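Local coordinates for uncharacterized protein lp_2219 (Lactobacillus plantarum, PDB 3HFQ) that is of unknown function but folds as a seven-bladed beta-propeller of the lactonase family, and may therefore be a lactonase-like hydrolase, at residues D139-H144 against V156-S161; N262-F267 against I281-D286; T149-L154 against Y216-G221; T14-Y19 against D33-A38; R97-S102 against Y167-A172. The protein carries 1 engineered substitution. One frame throughout, in Å; residues are numbered along the deposited sequence.

Contact 1 of 5, residues D139-H144 against V156-S161. With PO4 (phosphate ion), chain C.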
# COMPACT_ATOMS: atom_id res chain seq x y z
N ASP A 139 6.95 2.69 -19.76
CA ASP A 139 6.67 3.43 -20.99
C ASP A 139 6.29 4.89 -20.73
O ASP A 139 6.38 5.72 -21.63
CB ASP A 139 5.55 2.74 -21.78
CG ASP A 139 4.33 2.44 -20.93
OD1 ASP A 139 3.20 2.61 -21.43
OD2 ASP A 139 4.49 2.02 -19.76
N GLY A 140 5.87 5.19 -19.51
CA GLY A 140 5.49 6.55 -19.17
C GLY A 140 5.43 6.71 -17.66
O GLY A 140 5.81 5.80 -16.93
N SER A 141 4.95 7.86 -17.19
CA SER A 141 4.85 8.09 -15.76
C SER A 141 3.79 7.19 -15.16
O SER A 141 2.69 7.06 -15.69
CB SER A 141 4.49 9.55 -15.47
OG SER A 141 4.19 9.72 -14.09
N HIS A 142 4.13 6.56 -14.03
CA HIS A 142 3.21 5.66 -13.33
C HIS A 142 3.31 5.92 -11.82
O HIS A 142 4.17 5.37 -11.15
CB HIS A 142 3.59 4.21 -13.65
CG HIS A 142 3.42 3.84 -15.09
ND1 HIS A 142 4.28 2.99 -15.75
CD2 HIS A 142 2.47 4.18 -16.00
CE1 HIS A 142 3.87 2.82 -16.99
NE2 HIS A 142 2.78 3.53 -17.17
N ILE A 143 2.42 6.76 -11.30
CA ILE A 143 2.42 7.07 -9.87
C ILE A 143 1.76 5.91 -9.12
O ILE A 143 0.68 5.47 -9.49
CB ILE A 143 1.65 8.39 -9.59
CG1 ILE A 143 2.21 9.51 -10.46
CG2 ILE A 143 1.79 8.77 -8.13
CD1 ILE A 143 3.71 9.77 -10.26
N HIS A 144 2.41 5.44 -8.06
CA HIS A 144 1.88 4.29 -7.33
C HIS A 144 1.75 4.49 -5.82
O HIS A 144 1.32 3.58 -5.11
CB HIS A 144 2.78 3.08 -7.58
CG HIS A 144 2.03 1.80 -7.76
ND1 HIS A 144 1.02 1.41 -6.92
CD2 HIS A 144 2.14 0.83 -8.70
CE1 HIS A 144 0.53 0.25 -7.33
NE2 HIS A 144 1.19 -0.12 -8.41
N VAL A 156 5.57 11.09 -3.11
CA VAL A 156 4.89 10.59 -4.30
C VAL A 156 5.89 9.78 -5.12
O VAL A 156 6.91 10.29 -5.55
CB VAL A 156 4.33 11.77 -5.13
CG1 VAL A 156 3.65 11.26 -6.40
CG2 VAL A 156 3.34 12.57 -4.29
N ILE A 157 5.58 8.50 -5.34
CA ILE A 157 6.48 7.61 -6.07
C ILE A 157 6.08 7.33 -7.51
O ILE A 157 4.96 6.92 -7.78
CB ILE A 157 6.59 6.26 -5.32
CG1 ILE A 157 7.02 6.51 -3.87
CG2 ILE A 157 7.59 5.35 -6.03
CD1 ILE A 157 6.98 5.26 -3.00
N ASP A 158 7.02 7.54 -8.43
CA ASP A 158 6.78 7.31 -9.85
C ASP A 158 7.56 6.07 -10.29
O ASP A 158 8.78 6.11 -10.48
CB ASP A 158 7.24 8.52 -10.67
CG ASP A 158 6.74 8.48 -12.11
OD1 ASP A 158 6.63 7.38 -12.68
OD2 ASP A 158 6.48 9.56 -12.67
N LEU A 159 6.85 4.96 -10.45
CA LEU A 159 7.47 3.71 -10.86
C LEU A 159 7.98 3.80 -12.29
O LEU A 159 9.02 3.23 -12.63
CB LEU A 159 6.45 2.57 -10.74
CG LEU A 159 6.84 1.17 -11.23
CD1 LEU A 159 6.15 0.11 -10.38
CD2 LEU A 159 6.47 1.02 -12.70
N GLY A 160 7.26 4.55 -13.12
CA GLY A 160 7.63 4.70 -14.52
C GLY A 160 8.91 5.47 -14.80
O GLY A 160 9.63 5.15 -15.75
N SER A 161 9.20 6.48 -13.99
CA SER A 161 10.39 7.30 -14.21
C SER A 161 11.50 7.11 -13.17
O SER A 161 12.50 7.83 -13.19
CB SER A 161 10.00 8.78 -14.24
OG SER A 161 9.47 9.18 -12.99
P PO4 C . 1.59 -2.86 -10.13
O1 PO4 C . 1.40 -4.05 -11.14
O2 PO4 C . 1.87 -3.43 -8.69
O3 PO4 C . 2.80 -1.96 -10.59
O4 PO4 C . 0.28 -1.99 -10.10
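Asp158 and Ser141 meet at the end of the antiparallel hairpin 143-148/154-158, where the side chain of Asp158 ties the incoming loop 139-142 to the second strand. Its CB lies 3.8 Å from Ile143 CD1, in keeping with a non-hydrogen-bonded pair whose side chains share a face of the sheet. CG stands anti to the backbone N and beside the carbonyl carbon (chi1 -167°). At the tip the two oxygens divide the work. Asp158 OD2 receives the hydroxyl of Ser141, OG to OD2 2.7 Å, from a position 40° above the carboxylate plane. Asp158 OD1 takes two backbone N-H groups that arrive on opposite faces of that plane: His142 N at 3.0 Å across the contact, and Ser161 N, three residues on, which makes an Asx motif. Three donors thus grip a buried carboxylate and fix its rotation.

The backbones add His144 N to Ile157 O at 3.0 Å, and a more bent bond from Leu159 N to His142 O. On the face carrying Ile143, its CG2 packs 3.6 Å from Val156 CG1. His144 points NE2 at O4 of a phosphate ion (2.7 Å), probably from the crystallisation liquor, which Arg190 and Arg259 also bind. Strand 163-169 flanks Val156 and Asp158 through Tyr167 and Tyr165, while Ile157 leans on Pro189 and Leu192 of strand 189-194 in the next blade.

Contact 2 of 5, residues N262-F267 against I281-D286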
# COMPACT_ATOMS: atom_id res chain seq x y z
N ASN A 262 6.38 -15.48 -4.79
CA ASN A 262 5.27 -15.62 -3.85
C ASN A 262 5.63 -15.86 -2.39
O ASN A 262 5.28 -16.89 -1.81
CB ASN A 262 4.31 -16.72 -4.34
CG ASN A 262 3.74 -16.43 -5.71
OD1 ASN A 262 3.54 -15.26 -6.08
ND2 ASN A 262 3.45 -17.48 -6.47
N THR A 263 6.31 -14.89 -1.79
CA THR A 263 6.70 -14.99 -0.39
C THR A 263 6.65 -13.63 0.27
O THR A 263 6.42 -12.61 -0.38
CB THR A 263 8.17 -15.43 -0.23
OG1 THR A 263 9.01 -14.41 -0.78
CG2 THR A 263 8.44 -16.74 -0.94
N LEU A 264 6.87 -13.64 1.57
CA LEU A 264 6.98 -12.42 2.35
C LEU A 264 8.43 -12.57 2.79
O LEU A 264 8.82 -13.62 3.29
CB LEU A 264 6.07 -12.41 3.57
CG LEU A 264 4.56 -12.28 3.38
CD1 LEU A 264 3.93 -11.93 4.73
CD2 LEU A 264 4.24 -11.18 2.37
N ALA A 265 9.24 -11.54 2.56
CA ALA A 265 10.64 -11.58 2.97
C ALA A 265 10.73 -10.71 4.21
O ALA A 265 10.23 -9.59 4.22
CB ALA A 265 11.53 -11.05 1.86
N VAL A 266 11.37 -11.23 5.24
CA VAL A 266 11.51 -10.51 6.50
C VAL A 266 12.94 -10.03 6.70
O VAL A 266 13.90 -10.80 6.54
CB VAL A 266 11.14 -11.41 7.69
CG1 VAL A 266 11.09 -10.59 8.97
CG2 VAL A 266 9.80 -12.09 7.42
N PHE A 267 13.08 -8.76 7.04
CA PHE A 267 14.40 -8.16 7.27
C PHE A 267 14.50 -7.55 8.66
O PHE A 267 13.54 -6.96 9.16
CB PHE A 267 14.68 -7.03 6.27
CG PHE A 267 14.75 -7.48 4.84
CD1 PHE A 267 13.58 -7.70 4.10
CD2 PHE A 267 15.98 -7.65 4.21
CE1 PHE A 267 13.64 -8.08 2.77
CE2 PHE A 267 16.05 -8.03 2.88
CZ PHE A 267 14.88 -8.25 2.16
N ILE A 281 9.12 -16.64 3.51
CA ILE A 281 8.03 -17.58 3.77
C ILE A 281 6.93 -17.48 2.72
O ILE A 281 6.46 -16.39 2.39
CB ILE A 281 7.45 -17.36 5.19
CG1 ILE A 281 6.38 -18.41 5.49
CG2 ILE A 281 6.90 -15.95 5.32
CD1 ILE A 281 5.99 -18.48 6.95
N SER A 282 6.52 -18.63 2.19
CA SER A 282 5.48 -18.67 1.17
C SER A 282 4.18 -18.03 1.65
O SER A 282 3.83 -18.12 2.82
CB SER A 282 5.21 -20.13 0.77
OG SER A 282 4.11 -20.21 -0.12
N THR A 283 3.48 -17.39 0.72
CA THR A 283 2.20 -16.76 1.03
C THR A 283 1.05 -17.75 0.79
O THR A 283 -0.12 -17.41 0.96
CB THR A 283 1.97 -15.49 0.19
OG1 THR A 283 2.02 -15.81 -1.21
CG2 THR A 283 3.05 -14.45 0.50
N GLU A 284 1.41 -18.98 0.41
CA GLU A 284 0.43 -20.04 0.16
C GLU A 284 -0.60 -19.66 -0.91
O GLU A 284 -1.79 -19.98 -0.79
CB GLU A 284 -0.30 -20.41 1.45
CG GLU A 284 0.60 -20.90 2.58
CD GLU A 284 1.48 -22.08 2.19
OE1 GLU A 284 1.06 -22.88 1.32
OE2 GLU A 284 2.59 -22.20 2.75
N GLY A 285 -0.13 -18.98 -1.95
CA GLY A 285 -1.01 -18.57 -3.03
C GLY A 285 -0.18 -17.87 -4.08
O GLY A 285 1.03 -17.77 -3.95
N ASP A 286 -0.84 -17.37 -5.13
CA ASP A 286 -0.12 -16.70 -6.21
C ASP A 286 -0.37 -15.19 -6.22
O ASP A 286 -1.51 -14.73 -6.11
CB ASP A 286 -0.52 -17.33 -7.55
CG ASP A 286 0.34 -16.83 -8.72
OD1 ASP A 286 1.58 -16.77 -8.57
OD2 ASP A 286 -0.23 -16.52 -9.79
O HOH W 1 5.41 -19.54 -2.54
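Leu264 and Ile281 form a hydrogen-bonded pair in the antiparallel hairpin of strands 263-269 and 275-282, the last two strands of one propeller blade. The ladder there is reciprocal: Leu264 N reaches Ile281 O at 2.9 Å and Ile281 N returns to Leu264 O at 3.0 Å. One step on, Thr263 and Ser282 face each other as a non-hydrogen-bonded pair with diverging side chains. A third backbone bond, Thr283 N to Asn262 O at 3.1 Å, is less regular, its donor standing 40° above the carbonyl plane. On its other side strand 263-269 begins with a G1 bulge, Asn262 and Thr263 both facing Asn258 of strand 253-259.

Apolar packing is carried by two methyl groups. Ile281 CG2 rests 4.0 Å from Leu264 CB. Thr283 CG2, anti to its own carbonyl carbon, approaches Leu264 CG at 3.9 Å, the two side chains crossing at about a right angle. The hydroxyl of Thr283 instead bonds to Asn304 in the next blade.

Among the polar side chains, Ser282 OG accepts from Glu284 N in an ST turn, and a water links that OG to Asn262 O. Asn262 OD1 is held by the backbone N atoms of Gly260 and Phe287, which fixes the amide and leaves ND2 directed at Asp286. Asn262 ND2 donates to the anti lone pair of Asp286 OD1 at 2.9 Å, with amide and carboxylate planes 80° apart.

Contact 3 of 5, residues T149-L154 against Y216-G221. Engineered in segment 216-221: Thr218 (natural residue Ala).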
# COMPACT_ATOMS: atom_id res chain seq x y z
N THR A 149 4.83 12.16 4.93
CA THR A 149 6.17 11.97 5.48
C THR A 149 6.07 12.32 6.96
O THR A 149 5.05 12.84 7.41
CB THR A 149 7.20 12.93 4.83
OG1 THR A 149 6.83 14.29 5.11
CG2 THR A 149 7.27 12.72 3.33
N PRO A 150 7.12 12.05 7.74
CA PRO A 150 7.10 12.35 9.18
C PRO A 150 6.75 13.80 9.50
O PRO A 150 6.11 14.07 10.52
CB PRO A 150 8.52 11.97 9.62
CG PRO A 150 8.85 10.83 8.71
CD PRO A 150 8.37 11.36 7.37
N ASP A 151 7.17 14.73 8.64
CA ASP A 151 6.89 16.14 8.86
C ASP A 151 5.71 16.64 8.03
O ASP A 151 5.58 17.84 7.76
CB ASP A 151 8.15 16.98 8.60
CG ASP A 151 8.68 16.83 7.19
OD1 ASP A 151 8.42 15.79 6.55
OD2 ASP A 151 9.37 17.76 6.73
N ASN A 152 4.86 15.70 7.65
CA ASN A 152 3.64 15.97 6.90
C ASN A 152 3.73 16.54 5.49
O ASN A 152 2.83 17.27 5.05
CB ASN A 152 2.70 16.80 7.76
CG ASN A 152 2.22 16.03 8.98
OD1 ASN A 152 1.50 15.05 8.85
ND2 ASN A 152 2.64 16.46 10.16
N ARG A 153 4.81 16.22 4.79
CA ARG A 153 4.94 16.62 3.40
C ARG A 153 4.38 15.37 2.71
O ARG A 153 4.02 14.41 3.40
CB ARG A 153 6.40 16.85 3.02
CG ARG A 153 7.09 17.97 3.81
CD ARG A 153 8.52 18.14 3.33
NE ARG A 153 9.38 18.84 4.29
CZ ARG A 153 9.73 20.12 4.21
NH1 ARG A 153 9.30 20.87 3.21
NH2 ARG A 153 10.54 20.64 5.13
N LEU A 154 4.28 15.36 1.39
CA LEU A 154 3.73 14.20 0.70
C LEU A 154 4.75 13.52 -0.20
O LEU A 154 5.31 14.14 -1.10
CB LEU A 154 2.52 14.60 -0.15
CG LEU A 154 1.72 13.44 -0.76
CD1 LEU A 154 0.83 12.82 0.32
CD2 LEU A 154 0.86 13.94 -1.93
N TYR A 216 16.04 10.27 5.62
CA TYR A 216 15.18 11.42 5.34
C TYR A 216 15.52 12.57 6.29
O TYR A 216 15.71 12.35 7.49
CB TYR A 216 13.71 11.04 5.52
CG TYR A 216 12.74 12.17 5.24
CD1 TYR A 216 12.54 12.65 3.95
CD2 TYR A 216 12.01 12.75 6.28
CE1 TYR A 216 11.64 13.68 3.69
CE2 TYR A 216 11.10 13.79 6.03
CZ TYR A 216 10.93 14.24 4.73
OH TYR A 216 10.02 15.25 4.48
N ASP A 217 15.60 13.78 5.76
CA ASP A 217 15.90 14.96 6.57
C ASP A 217 14.71 15.91 6.53
O ASP A 217 14.36 16.45 5.48
CB ASP A 217 17.15 15.67 6.03
CG ASP A 217 17.61 16.81 6.92
OD1 ASP A 217 16.93 17.09 7.94
OD2 ASP A 217 18.64 17.42 6.61
N THR A 218 14.07 16.12 7.68
CA THR A 218 12.92 17.01 7.73
C THR A 218 13.28 18.45 7.38
O THR A 218 12.44 19.20 6.88
CB THR A 218 12.25 16.98 9.12
OG1 THR A 218 13.20 17.37 10.12
CG2 THR A 218 11.74 15.58 9.42
N GLN A 219 14.52 18.84 7.62
CA GLN A 219 14.95 20.21 7.32
C GLN A 219 14.98 20.49 5.82
O GLN A 219 14.66 21.60 5.38
CB GLN A 219 16.33 20.49 7.92
CG GLN A 219 16.36 20.42 9.45
CD GLN A 219 17.58 21.09 10.05
OE1 GLN A 219 18.72 20.80 9.67
NE2 GLN A 219 17.36 21.99 11.00
N THR A 220 15.35 19.49 5.02
CA THR A 220 15.41 19.66 3.57
C THR A 220 14.24 19.00 2.86
O THR A 220 13.98 19.27 1.69
CB THR A 220 16.70 19.04 2.97
OG1 THR A 220 16.70 17.63 3.20
CG2 THR A 220 17.94 19.67 3.59
N GLY A 221 13.52 18.13 3.57
CA GLY A 221 12.41 17.44 2.95
C GLY A 221 12.94 16.58 1.81
O GLY A 221 12.26 16.37 0.81
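Tyr216 and Asp151 join two consecutive blades through a short bond, Tyr216 OH donating to Asp151 OD1 at 2.7 Å. Tyr216 CG is anti to the backbone N (chi1 -180°). The oxygen lies at the edge of the phenol ring, in its plane, and is met on the syn side of the carboxylate. A second bridge runs from Arg153 NH2 to Thr218 O at 3.0 Å; its C=O...N angle of 167° shows the donor almost in line with the carbonyl. Gly221 CA sits over one face of the Arg153 guanidinium, 3.6 Å from Arg153 NE. Pro150 CD adds apolar contact, 3.9 Å from Tyr216 CE2, and the engineered Thr218 lays CG2 beside Asp151 CB.

The next shell sets these groups. Thr149 OG1 donates to Asp151 OD1 at 2.6 Å, so this oxygen serves two hydroxyls. Thr149 OG1 in turn accepts from Arg153 N across the type I turn Thr149-Asn152. Arg153 NE closes a salt bridge to Asp151 OD2 at 2.7 Å, while Asn168 takes NH1. The arginine side chain is therefore held on three nitrogens.

The turn connects strands 143-148 and 154-158 of one blade; Tyr216 lies on strand 210-217 of the next, its ring meeting Phe194 of strand 189-194 edge-to-face and also touching Phe223 of strand 222-230.

Contact 4 of 5, residues T14-Y19 against D33-A38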
# COMPACT_ATOMS: atom_id res chain seq x y z
N THR A 14 -14.90 -12.83 -10.16
CA THR A 14 -15.98 -13.21 -9.26
C THR A 14 -16.24 -12.27 -8.08
O THR A 14 -17.29 -12.35 -7.45
CB THR A 14 -15.73 -14.61 -8.68
OG1 THR A 14 -16.78 -14.93 -7.75
CG2 THR A 14 -14.40 -14.68 -7.97
N SER A 15 -15.30 -11.38 -7.79
CA SER A 15 -15.46 -10.44 -6.68
C SER A 15 -16.59 -9.44 -6.92
O SER A 15 -16.81 -9.01 -8.05
CB SER A 15 -14.16 -9.67 -6.44
OG SER A 15 -14.35 -8.64 -5.49
N GLN A 16 -17.29 -9.08 -5.85
CA GLN A 16 -18.38 -8.11 -5.96
C GLN A 16 -18.03 -6.78 -5.30
O GLN A 16 -18.86 -5.87 -5.23
CB GLN A 16 -19.66 -8.67 -5.32
CG GLN A 16 -20.27 -9.83 -6.08
CD GLN A 16 -21.54 -10.33 -5.42
OE1 GLN A 16 -21.53 -10.72 -4.25
NE2 GLN A 16 -22.63 -10.33 -6.17
N GLY A 17 -16.79 -6.66 -4.82
CA GLY A 17 -16.38 -5.41 -4.20
C GLY A 17 -15.48 -5.54 -2.98
O GLY A 17 -14.49 -6.28 -2.99
N ILE A 18 -15.82 -4.80 -1.93
CA ILE A 18 -15.05 -4.80 -0.70
C ILE A 18 -15.60 -5.83 0.28
O ILE A 18 -16.80 -5.84 0.58
CB ILE A 18 -15.09 -3.40 -0.04
CG1 ILE A 18 -14.55 -2.36 -1.03
CG2 ILE A 18 -14.25 -3.39 1.23
CD1 ILE A 18 -14.77 -0.93 -0.59
N TYR A 19 -14.73 -6.71 0.77
CA TYR A 19 -15.13 -7.73 1.72
C TYR A 19 -14.62 -7.40 3.11
O TYR A 19 -13.78 -6.52 3.28
CB TYR A 19 -14.62 -9.12 1.29
CG TYR A 19 -15.24 -9.63 0.01
CD1 TYR A 19 -14.80 -9.18 -1.23
CD2 TYR A 19 -16.33 -10.50 0.04
CE1 TYR A 19 -15.41 -9.58 -2.41
CE2 TYR A 19 -16.96 -10.92 -1.14
CZ TYR A 19 -16.49 -10.45 -2.36
OH TYR A 19 -17.10 -10.83 -3.53
N ASP A 33 -16.08 -12.75 6.37
CA ASP A 33 -17.48 -12.70 6.78
C ASP A 33 -18.46 -12.31 5.68
O ASP A 33 -19.66 -12.52 5.82
CB ASP A 33 -17.64 -11.77 7.98
CG ASP A 33 -16.76 -12.17 9.15
OD1 ASP A 33 -16.71 -13.37 9.47
OD2 ASP A 33 -16.13 -11.28 9.76
N GLY A 34 -17.95 -11.75 4.59
CA GLY A 34 -18.85 -11.37 3.52
C GLY A 34 -18.58 -10.01 2.91
O GLY A 34 -17.68 -9.29 3.34
N LEU A 35 -19.38 -9.68 1.91
CA LEU A 35 -19.27 -8.41 1.20
C LEU A 35 -19.73 -7.24 2.06
O LEU A 35 -20.82 -7.26 2.64
CB LEU A 35 -20.11 -8.48 -0.07
CG LEU A 35 -20.06 -7.28 -1.03
CD1 LEU A 35 -18.72 -7.26 -1.73
CD2 LEU A 35 -21.20 -7.40 -2.04
N LEU A 36 -18.90 -6.20 2.14
CA LEU A 36 -19.23 -5.01 2.91
C LEU A 36 -19.83 -3.97 1.97
O LEU A 36 -20.80 -3.30 2.31
CB LEU A 36 -17.99 -4.44 3.59
CG LEU A 36 -18.16 -3.11 4.33
CD1 LEU A 36 -19.13 -3.27 5.49
CD2 LEU A 36 -16.81 -2.63 4.83
N ALA A 37 -19.24 -3.83 0.79
CA ALA A 37 -19.73 -2.85 -0.18
C ALA A 37 -19.61 -3.32 -1.62
O ALA A 37 -18.53 -3.70 -2.07
CB ALA A 37 -18.99 -1.54 -0.00
N ALA A 38 -20.73 -3.30 -2.34
CA ALA A 38 -20.74 -3.69 -3.74
C ALA A 38 -20.20 -2.50 -4.52
O ALA A 38 -20.79 -1.42 -4.49
CB ALA A 38 -22.15 -4.03 -4.19
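Ile18 and Ala37 form a hydrogen-bonded antiparallel pair, and the axes of strands 17-19 and 33-35 run 164° apart in direction. Ile18 N donates to Ala37 O at 2.9 Å. In return Ile18 O accepts twice, from Leu36 N at 2.6 Å and from Ala37 N at 3.2 Å, so that two residues face one: a classic beta bulge. It shifts the register by one residue, pairing Tyr19 with Leu35, and coincides with the corner that strand 29-38 turns at Leu36.

Leu35 reaches both Tyr19 and Gln16. Its CG is anti to the backbone N (chi1 -176°), and CD1 lies above the Tyr19 ring, 4.0 Å from the centroid and 13° off the ring normal, a CH-pi contact over the face but slightly displaced toward the rim. Leu35 CD1 also comes within 3.3 Å of Ile18 O. The other branch, Leu35 CD2, packs 3.8 Å from Gln16 CB, the two side chains crossing at about a right angle. The ring itself is pinned at its far end, for Gln16 N donates to Tyr19 OH at 2.9 Å, and Ser15 OG, which lies at the ring edge, accepts from Gly17 N in an ST turn. On the other face, Ile18 and Ala37 point together toward the neighbouring blade, where Ile18 touches Leu53 and Ala37 touches Trp68.

Strands 2-9, 17-24 and 29-38 share their sheet with the C-terminal strand 334-339, so this bulged hairpin belongs to the blade that closes the propeller ring in the "Velcro" manner.

Contact 5 of 5, residues R97-S102 against Y167-A172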
# COMPACT_ATOMS: atom_id res chain seq x y z
N ARG A 97 -5.21 17.68 7.94
CA ARG A 97 -5.68 18.58 6.89
C ARG A 97 -7.06 18.21 6.33
O ARG A 97 -7.65 18.98 5.58
CB ARG A 97 -4.69 18.61 5.72
CG ARG A 97 -3.28 19.10 6.05
CD ARG A 97 -2.47 19.29 4.77
NE ARG A 97 -1.12 19.81 5.03
CZ ARG A 97 -0.05 19.05 5.21
NH1 ARG A 97 -0.14 17.72 5.16
NH2 ARG A 97 1.14 19.61 5.42
N GLN A 98 -7.56 17.03 6.69
CA GLN A 98 -8.84 16.55 6.19
C GLN A 98 -8.84 16.49 4.66
O GLN A 98 -9.69 17.07 3.99
CB GLN A 98 -9.98 17.44 6.71
CG GLN A 98 -10.30 17.19 8.18
CD GLN A 98 -10.86 15.79 8.41
OE1 GLN A 98 -11.95 15.46 7.95
NE2 GLN A 98 -10.10 14.96 9.13
N LEU A 99 -7.85 15.78 4.13
CA LEU A 99 -7.68 15.60 2.69
C LEU A 99 -7.49 14.12 2.39
O LEU A 99 -7.11 13.34 3.27
CB LEU A 99 -6.44 16.35 2.20
CG LEU A 99 -6.30 17.87 2.37
CD1 LEU A 99 -4.90 18.29 1.93
CD2 LEU A 99 -7.36 18.58 1.56
N VAL A 100 -7.76 13.73 1.15
CA VAL A 100 -7.57 12.35 0.70
C VAL A 100 -6.65 12.42 -0.51
O VAL A 100 -6.86 13.24 -1.41
CB VAL A 100 -8.91 11.68 0.30
CG1 VAL A 100 -8.65 10.41 -0.51
CG2 VAL A 100 -9.70 11.32 1.56
N TYR A 101 -5.61 11.59 -0.52
CA TYR A 101 -4.66 11.57 -1.63
C TYR A 101 -4.81 10.27 -2.42
O TYR A 101 -5.12 9.23 -1.85
CB TYR A 101 -3.22 11.63 -1.12
CG TYR A 101 -2.93 12.78 -0.18
CD1 TYR A 101 -2.94 14.10 -0.63
CD2 TYR A 101 -2.61 12.53 1.15
CE1 TYR A 101 -2.64 15.15 0.24
CE2 TYR A 101 -2.31 13.57 2.02
CZ TYR A 101 -2.33 14.88 1.56
OH TYR A 101 -2.06 15.91 2.44
N SER A 102 -4.60 10.34 -3.73
CA SER A 102 -4.68 9.15 -4.57
C SER A 102 -3.60 9.20 -5.64
O SER A 102 -3.18 10.28 -6.06
CB SER A 102 -6.07 9.00 -5.21
OG SER A 102 -6.40 10.11 -6.02
N TYR A 167 6.43 16.49 -1.92
CA TYR A 167 5.65 17.71 -2.15
C TYR A 167 5.16 18.33 -0.86
O TYR A 167 4.83 17.63 0.10
CB TYR A 167 4.40 17.40 -2.97
CG TYR A 167 4.61 17.09 -4.43
CD1 TYR A 167 4.66 18.11 -5.38
CD2 TYR A 167 4.69 15.77 -4.87
CE1 TYR A 167 4.81 17.82 -6.74
CE2 TYR A 167 4.85 15.47 -6.22
CZ TYR A 167 4.90 16.50 -7.15
OH TYR A 167 5.04 16.20 -8.48
N ASN A 168 5.09 19.66 -0.83
CA ASN A 168 4.55 20.36 0.32
C ASN A 168 3.07 20.44 0.01
O ASN A 168 2.68 20.54 -1.16
CB ASN A 168 5.16 21.75 0.44
CG ASN A 168 6.62 21.71 0.83
OD1 ASN A 168 7.00 20.98 1.75
ND2 ASN A 168 7.45 22.47 0.14
N VAL A 169 2.23 20.39 1.04
CA VAL A 169 0.78 20.43 0.83
C VAL A 169 0.18 21.67 1.48
O VAL A 169 0.51 22.01 2.61
CB VAL A 169 0.10 19.19 1.46
CG1 VAL A 169 -1.35 19.12 1.02
CG2 VAL A 169 0.85 17.93 1.07
N SER A 170 -0.70 22.35 0.75
CA SER A 170 -1.35 23.55 1.27
C SER A 170 -2.66 23.13 1.94
O SER A 170 -3.16 22.03 1.70
CB SER A 170 -1.65 24.54 0.14
OG SER A 170 -2.69 24.05 -0.70
N ASP A 171 -3.21 24.00 2.78
CA ASP A 171 -4.46 23.70 3.47
C ASP A 171 -5.60 23.51 2.48
O ASP A 171 -6.49 22.70 2.69
CB ASP A 171 -4.84 24.84 4.44
CG ASP A 171 -3.85 25.00 5.57
OD1 ASP A 171 -3.09 24.05 5.85
OD2 ASP A 171 -3.85 26.09 6.19
N ALA A 172 -5.56 24.29 1.39
CA ALA A 172 -6.59 24.24 0.36
C ALA A 172 -6.56 22.95 -0.45
O ALA A 172 -7.50 22.65 -1.19
CB ALA A 172 -6.44 25.44 -0.56
O HOH W 2 -6.74 21.46 5.23
O HOH W 3 -0.95 22.52 4.96
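At the seam between two consecutive blades, Val169 at the end of strand 163-169 is met by Arg97, Leu99 and Tyr101 from the turn and strand 99-104. Val169 CB lies over the centre of one face of the Arg97 guanidinium, 3.8 Å from Arg97 CZ. The arginine chain is extended from CG to NE, and chi4 of 92° turns the guanidinium so that its face meets the valine. Val169 CG1 fills the angle between the other two partners: Leu99 CD1 is 3.8 Å away, and Tyr101 OH comes to 3.6 Å with the methyl at the ring edge, the two side chains meeting tip to tip.

The two segments make no direct hydrogen bond; as in other propellers the backbone ladders stay inside each sheet and the blades pack face against face. Between the segments, water supplies polar links. One water accepts from Arg97 NE at 2.7 Å, in the plane of the guanidinium, and donates to Val169 O and to Asp171 OD1, each at 2.8 Å. Another donates to Arg97 O at 2.7 Å and to Asp171 O at 2.8 Å. Asp94 holds the group from its own blade, taking a salt bridge from Arg97 NH1 and a hydrogen bond from Tyr101 OH, while Arg97 NH2 reaches Asn152 O across the seam.

Overall arrangement
Contacts 1, 2 and 4 lie within hairpins of three different blades and rest on backbone ladders, whereas contacts 3 and 5 join successive blades through side chains and, in contact 5, water. Contact 1 is buried and rich in polar bonds; the other four are partly buried. Contacts 1, 3 and 5 share the blade that begins with strand 143-148: contact 1 touches contact 5 where Val156 CG2 packs on Tyr167 CD2 at 3.5 Å, and contact 3 touches contact 5 through Leu154 N and Tyr167 O. Contact 4 has a bulge within its own pairing, whereas the bulge at contact 2 faces the strand on its other side. Contacts 3 and 4 lie on opposite sides of the chain's centre.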